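Local coordinates for outer membrane protein Omp121 (Bacteroides thetaiotaomicron, PDB 5FQ8), which probably carries nutrients across the outer membrane as a calcium-binding, TonB-dependent transporter built on a transmembrane beta barrel, at residues A766-R771 and V787-F792; I777-S782 and P857-K862. One frame throughout, in Å; residues are numbered along the deposited sequence.

Both contacts belong to the long connections that extend from one end of the barrel. The chain leaves barrel strand 716-731, runs through 766-771, passes 777-782 and turns back along 787-792, where interaction 1 closes a loop within the connection to strand 802-812. Segment 857-862 comes much later, in the connection between strands 815-825 and 899-915, so interaction 2 ties two separate connections together. The segments alternate along the chain, and the two contacts therefore cross rather than nest. They also meet physically: Glu770 forms a salt bridge with Lys862, Ala769 packs on Ile777 and Val787 packs against the backbone of Val779.

Interaction 1: residues A766-R771 and V787-F792; sequences AQVAER and VEASEF
Phe792 lies with one ring face against the Ala766-Gln767 peptide, whose nitrogen, Gln767 N, sits 3.6 Å above the ring plane and over its centre. The ring reaches this place with CG anti to its own carbonyl carbon (chi1 -84°). At its rim, Phe792 CE1 meets Gln767 CB at 3.3 Å, while the carboxylate atom Glu788 OE2 lies in the ring plane at the edge. Glu788 crosses Gln767 at about a right angle, and its OE2 is hydrogen-bonded to a polar side chain of another protein's chain. At the other end of the contact, Glu770 N donates to Val787 O (2.7 Å), nearly along the C=O axis. The extended side chain of Glu770 runs alongside Val787, placing OE1 3.5 Å from Val787 CG1, whereas OE2 turns to a salt bridge with Lys862. Between the two ends Ala789 N donates almost linearly to Val768 O (3.1 Å), and a water that accepts from Val768 N also bridges to Glu791 O. These two direct backbone bonds flank Ala769 and Glu788, forming an isolated beta bridge that prolongs the pairing of strands 763-766 and 793-794 beyond the ends of those strands in their small antiparallel sheet.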
loop_
_atom_site.group_PDB
_atom_site.type_symbol
_atom_site.label_atom_id
_atom_site.label_comp_id
_atom_site.label_asym_id
_atom_site.label_seq_id
_atom_site.Cartn_x
_atom_site.Cartn_y
_atom_site.Cartn_z
ATOM N N ALA B 766 34.942 17.671 2.522
ATOM C CA ALA B 766 34.876 16.785 3.673
ATOM C C ALA B 766 35.588 17.441 4.842
ATOM O O ALA B 766 36.389 18.354 4.661
ATOM C CB ALA B 766 35.485 15.423 3.346
ATOM N N GLN B 767 35.283 16.974 6.047
ATOM C CA GLN B 767 35.823 17.626 7.236
ATOM C C GLN B 767 37.292 17.262 7.420
ATOM O O GLN B 767 37.652 16.086 7.476
ATOM C CB GLN B 767 35.013 17.290 8.491
ATOM C CG GLN B 767 34.968 15.853 8.922
ATOM C CD GLN B 767 34.873 15.691 10.420
ATOM O OE1 GLN B 767 34.686 16.652 11.138
ATOM N NE2 GLN B 767 35.016 14.471 10.897
ATOM N N VAL B 768 38.133 18.286 7.489
ATOM C CA VAL B 768 39.549 18.163 7.772
ATOM C C VAL B 768 39.800 18.804 9.123
ATOM O O VAL B 768 38.967 19.546 9.638
ATOM C CB VAL B 768 40.407 18.820 6.674
ATOM C CG1 VAL B 768 40.233 20.307 6.718
ATOM C CG2 VAL B 768 41.885 18.417 6.790
ATOM N N ALA B 769 40.950 18.499 9.710
ATOM C CA ALA B 769 41.247 19.077 11.006
ATOM C C ALA B 769 41.860 20.459 10.864
ATOM O O ALA B 769 42.382 20.833 9.816
ATOM C CB ALA B 769 42.171 18.180 11.809
ATOM N N GLU B 770 41.755 21.232 11.938
ATOM C CA GLU B 770 42.304 22.578 11.962
ATOM C C GLU B 770 43.826 22.535 12.057
ATOM O O GLU B 770 44.410 21.643 12.678
ATOM C CB GLU B 770 41.715 23.353 13.140
ATOM C CG GLU B 770 42.122 24.813 13.205
ATOM C CD GLU B 770 41.631 25.532 14.438
ATOM O OE1 GLU B 770 41.231 24.874 15.410
ATOM O OE2 GLU B 770 41.647 26.772 14.427
ATOM N N ARG B 771 44.469 23.503 11.416
ATOM C CA ARG B 771 45.919 23.629 11.442
ATOM C C ARG B 771 46.299 25.038 11.867
ATOM O O ARG B 771 45.563 25.995 11.620
ATOM C CB ARG B 771 46.552 23.330 10.077
ATOM C CG ARG B 771 46.158 22.009 9.446
ATOM C CD ARG B 771 47.130 20.903 9.785
ATOM N NE ARG B 771 46.671 19.619 9.267
ATOM C CZ ARG B 771 47.420 18.527 9.174
ATOM N NH1 ARG B 771 48.684 18.537 9.556
ATOM N NH2 ARG B 771 46.898 17.424 8.685
ATOM N N VAL B 787 40.810 18.759 16.180
ATOM C CA VAL B 787 39.771 19.776 16.213
ATOM C C VAL B 787 39.332 20.063 14.786
ATOM O O VAL B 787 40.168 20.260 13.898
ATOM C CB VAL B 787 40.274 21.055 16.902
ATOM C CG1 VAL B 787 39.308 22.183 16.658
ATOM C CG2 VAL B 787 40.446 20.823 18.382
ATOM N N GLU B 788 38.024 20.104 14.570
ATOM C CA GLU B 788 37.505 20.346 13.234
ATOM C C GLU B 788 37.786 21.771 12.785
ATOM O O GLU B 788 37.648 22.721 13.555
ATOM C CB GLU B 788 36.006 20.066 13.203
ATOM C CG GLU B 788 35.328 20.391 11.889
ATOM C CD GLU B 788 34.022 19.673 11.725
ATOM O OE1 GLU B 788 33.702 18.833 12.582
ATOM O OE2 GLU B 788 33.315 19.945 10.743
ATOM N N ALA B 789 38.183 21.918 11.528
ATOM C CA ALA B 789 38.369 23.236 10.951
ATOM C C ALA B 789 37.029 23.933 10.767
ATOM O O ALA B 789 35.963 23.355 10.958
ATOM C CB ALA B 789 39.094 23.138 9.616
ATOM N N SER B 790 37.094 25.198 10.388
ATOM C CA SER B 790 35.880 25.996 10.332
ATOM C C SER B 790 34.988 25.546 9.193
ATOM O O SER B 790 33.789 25.328 9.377
ATOM C CB SER B 790 36.233 27.467 10.184
ATOM O OG SER B 790 35.098 28.214 9.809
ATOM N N GLU B 791 35.555 25.403 8.010
ATOM C CA GLU B 791 34.805 24.970 6.847
ATOM C C GLU B 791 35.321 23.617 6.385
ATOM O O GLU B 791 36.457 23.239 6.661
ATOM C CB GLU B 791 34.913 26.006 5.736
ATOM C CG GLU B 791 34.761 27.430 6.234
ATOM C CD GLU B 791 35.182 28.452 5.205
ATOM O OE1 GLU B 791 35.683 28.038 4.140
ATOM O OE2 GLU B 791 35.015 29.666 5.459
ATOM N N PHE B 792 34.471 22.867 5.704
ATOM C CA PHE B 792 34.950 21.655 5.070
ATOM C C PHE B 792 35.987 22.007 4.017
ATOM O O PHE B 792 35.931 23.065 3.386
ATOM C CB PHE B 792 33.803 20.896 4.434
ATOM C CG PHE B 792 33.070 20.020 5.380
ATOM C CD1 PHE B 792 33.269 20.113 6.733
ATOM C CD2 PHE B 792 32.173 19.088 4.904
ATOM C CE1 PHE B 792 32.577 19.305 7.600
ATOM C CE2 PHE B 792 31.496 18.267 5.763
ATOM C CZ PHE B 792 31.699 18.370 7.114
HETATM O O HOH W 1 36.477 20.918 7.686
HETATM O O HOH W 2 38.445 25.185 14.493
#

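Interaction 2: residues I777-S782 and P857-K862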
loop_
_atom_site.group_PDB
_atom_site.type_symbol
_atom_site.label_atom_id
_atom_site.label_comp_id
_atom_site.label_asym_id
_atom_site.label_seq_id
_atom_site.Cartn_x
_atom_site.Cartn_y
_atom_site.Cartn_z
ATOM N N ILE B 777 48.875 20.379 13.486
ATOM C CA ILE B 777 47.499 19.931 13.656
ATOM C C ILE B 777 46.991 20.393 15.011
ATOM O O ILE B 777 47.644 20.182 16.038
ATOM C CB ILE B 777 47.416 18.404 13.519
ATOM C CG1 ILE B 777 45.986 17.929 13.645
ATOM C CG2 ILE B 777 48.219 17.721 14.554
ATOM C CD1 ILE B 777 45.398 17.665 12.340
ATOM N N VAL B 778 45.836 21.035 15.022
ATOM C CA VAL B 778 45.266 21.475 16.282
ATOM C C VAL B 778 44.527 20.312 16.907
ATOM O O VAL B 778 43.753 19.628 16.242
ATOM C CB VAL B 778 44.333 22.674 16.081
ATOM C CG1 VAL B 778 43.862 23.169 17.410
ATOM C CG2 VAL B 778 45.030 23.765 15.320
ATOM N N VAL B 779 44.755 20.087 18.187
ATOM C CA VAL B 779 44.026 19.072 18.919
ATOM C C VAL B 779 43.472 19.678 20.199
ATOM O O VAL B 779 43.828 20.780 20.601
ATOM C CB VAL B 779 44.897 17.852 19.235
ATOM C CG1 VAL B 779 45.265 17.142 17.964
ATOM C CG2 VAL B 779 46.112 18.310 19.947
ATOM N N ASN B 780 42.587 18.923 20.831
ATOM C CA ASN B 780 41.837 19.377 21.988
ATOM C C ASN B 780 42.690 19.216 23.226
ATOM O O ASN B 780 43.276 18.155 23.447
ATOM C CB ASN B 780 40.544 18.569 22.103
ATOM C CG ASN B 780 39.788 18.831 23.385
ATOM O OD1 ASN B 780 40.144 18.320 24.442
ATOM N ND2 ASN B 780 38.707 19.590 23.288
ATOM N N SER B 781 42.740 20.268 24.036
ATOM C CA SER B 781 43.631 20.292 25.187
ATOM C C SER B 781 43.372 19.137 26.134
ATOM O O SER B 781 44.287 18.687 26.824
ATOM C CB SER B 781 43.467 21.616 25.918
ATOM O OG SER B 781 43.188 22.652 24.996
ATOM N N SER B 782 42.148 18.632 26.177
ATOM C CA SER B 782 41.781 17.677 27.208
ATOM C C SER B 782 41.708 16.248 26.706
ATOM O O SER B 782 42.071 15.328 27.437
ATOM C CB SER B 782 40.437 18.063 27.824
ATOM O OG SER B 782 40.155 17.259 28.951
ATOM N N PRO B 857 51.319 13.319 16.276
ATOM C CA PRO B 857 52.562 14.000 15.928
ATOM C C PRO B 857 52.289 15.366 15.320
ATOM O O PRO B 857 51.378 15.525 14.504
ATOM C CB PRO B 857 53.213 13.041 14.924
ATOM C CG PRO B 857 52.703 11.730 15.307
ATOM C CD PRO B 857 51.265 11.987 15.663
ATOM N N ASN B 858 53.079 16.353 15.755
ATOM C CA ASN B 858 53.018 17.738 15.295
ATOM C C ASN B 858 51.834 18.492 15.873
ATOM O O ASN B 858 51.352 19.441 15.259
ATOM C CB ASN B 858 52.955 17.815 13.769
ATOM C CG ASN B 858 54.231 18.326 13.171
ATOM O OD1 ASN B 858 55.305 18.159 13.748
ATOM N ND2 ASN B 858 54.128 18.964 12.012
ATOM N N SER B 859 51.368 18.103 17.043
ATOM C CA SER B 859 50.123 18.640 17.561
ATOM C C SER B 859 50.349 19.920 18.346
ATOM O O SER B 859 51.350 20.074 19.044
ATOM C CB SER B 859 49.438 17.602 18.443
ATOM O OG SER B 859 50.334 17.059 19.390
ATOM N N VAL B 860 49.407 20.846 18.221
ATOM C CA VAL B 860 49.394 22.060 19.016
ATOM C C VAL B 860 48.072 22.136 19.754
ATOM O O VAL B 860 47.168 21.338 19.537
ATOM C CB VAL B 860 49.594 23.315 18.160
ATOM C CG1 VAL B 860 50.842 23.175 17.339
ATOM C CG2 VAL B 860 48.396 23.511 17.278
ATOM N N ASN B 861 47.977 23.105 20.648
ATOM C CA ASN B 861 46.714 23.505 21.236
ATOM C C ASN B 861 46.474 24.950 20.848
ATOM O O ASN B 861 47.408 25.741 20.804
ATOM C CB ASN B 861 46.718 23.343 22.747
ATOM C CG ASN B 861 46.878 21.910 23.168
ATOM O OD1 ASN B 861 46.711 21.015 22.367
ATOM N ND2 ASN B 861 47.195 21.683 24.424
ATOM N N LYS B 862 45.236 25.277 20.519
ATOM C CA LYS B 862 44.863 26.638 20.170
ATOM C C LYS B 862 44.360 27.313 21.434
ATOM O O LYS B 862 43.305 26.951 21.961
ATOM C CB LYS B 862 43.799 26.630 19.082
ATOM C CG LYS B 862 43.533 27.959 18.440
ATOM C CD LYS B 862 42.323 27.821 17.544
ATOM C CE LYS B 862 42.068 29.082 16.783
ATOM N NZ LYS B 862 41.046 28.867 15.752
HETATM O O HOH W 3 43.152 23.381 21.202
#
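A water takes over where the direct backbone bonding of this pair stops: water 3 donates to Val779 O (2.8 Å) and accepts from Lys862 N (2.9 Å), spanning the gap as the segments part. What precedes it is a short parallel beta ladder, in a protein whose barrel strands pair antiparallel, and it places strand 777-778 at the margin of a three-stranded mixed sheet with 859-865 and 868-873. Ile777 is bonded through both its N and its O, to the residues on either side of Ser859. Ile777 N donates to Asn858 O at 3.2 Å, a bent bond (141° at the hydrogen) with the donor above the carbonyl plane, while Ile777 O accepts a straighter bond from Val860 N at 2.9 Å. Val779 N then donates to Val860 O at 3.0 Å, in the plane of that carbonyl.

The side chains sort onto the two faces of the sheet. Ile777 and Ser859 share one, where Ile777 CG2 lies against the Ser859 backbone and Val779 CG2 approaches Ser859 CB. Ser859 OG is occupied by Val856 O and Asn874. Val778 and Val860 share the other face and cross obliquely, and Tyr871 of the next strand also packs on Val860. Past the ladder the chain turns at Asn780, whose OD1 accepts from Ser782 N (2.7 Å) in an Asx turn. With one methyl of Val778 on each residue, CG2 meets Val860 CG2 at 3.9 Å, and CG1, anti to the backbone N of Val778, touches Lys862 CB at 3.8 Å.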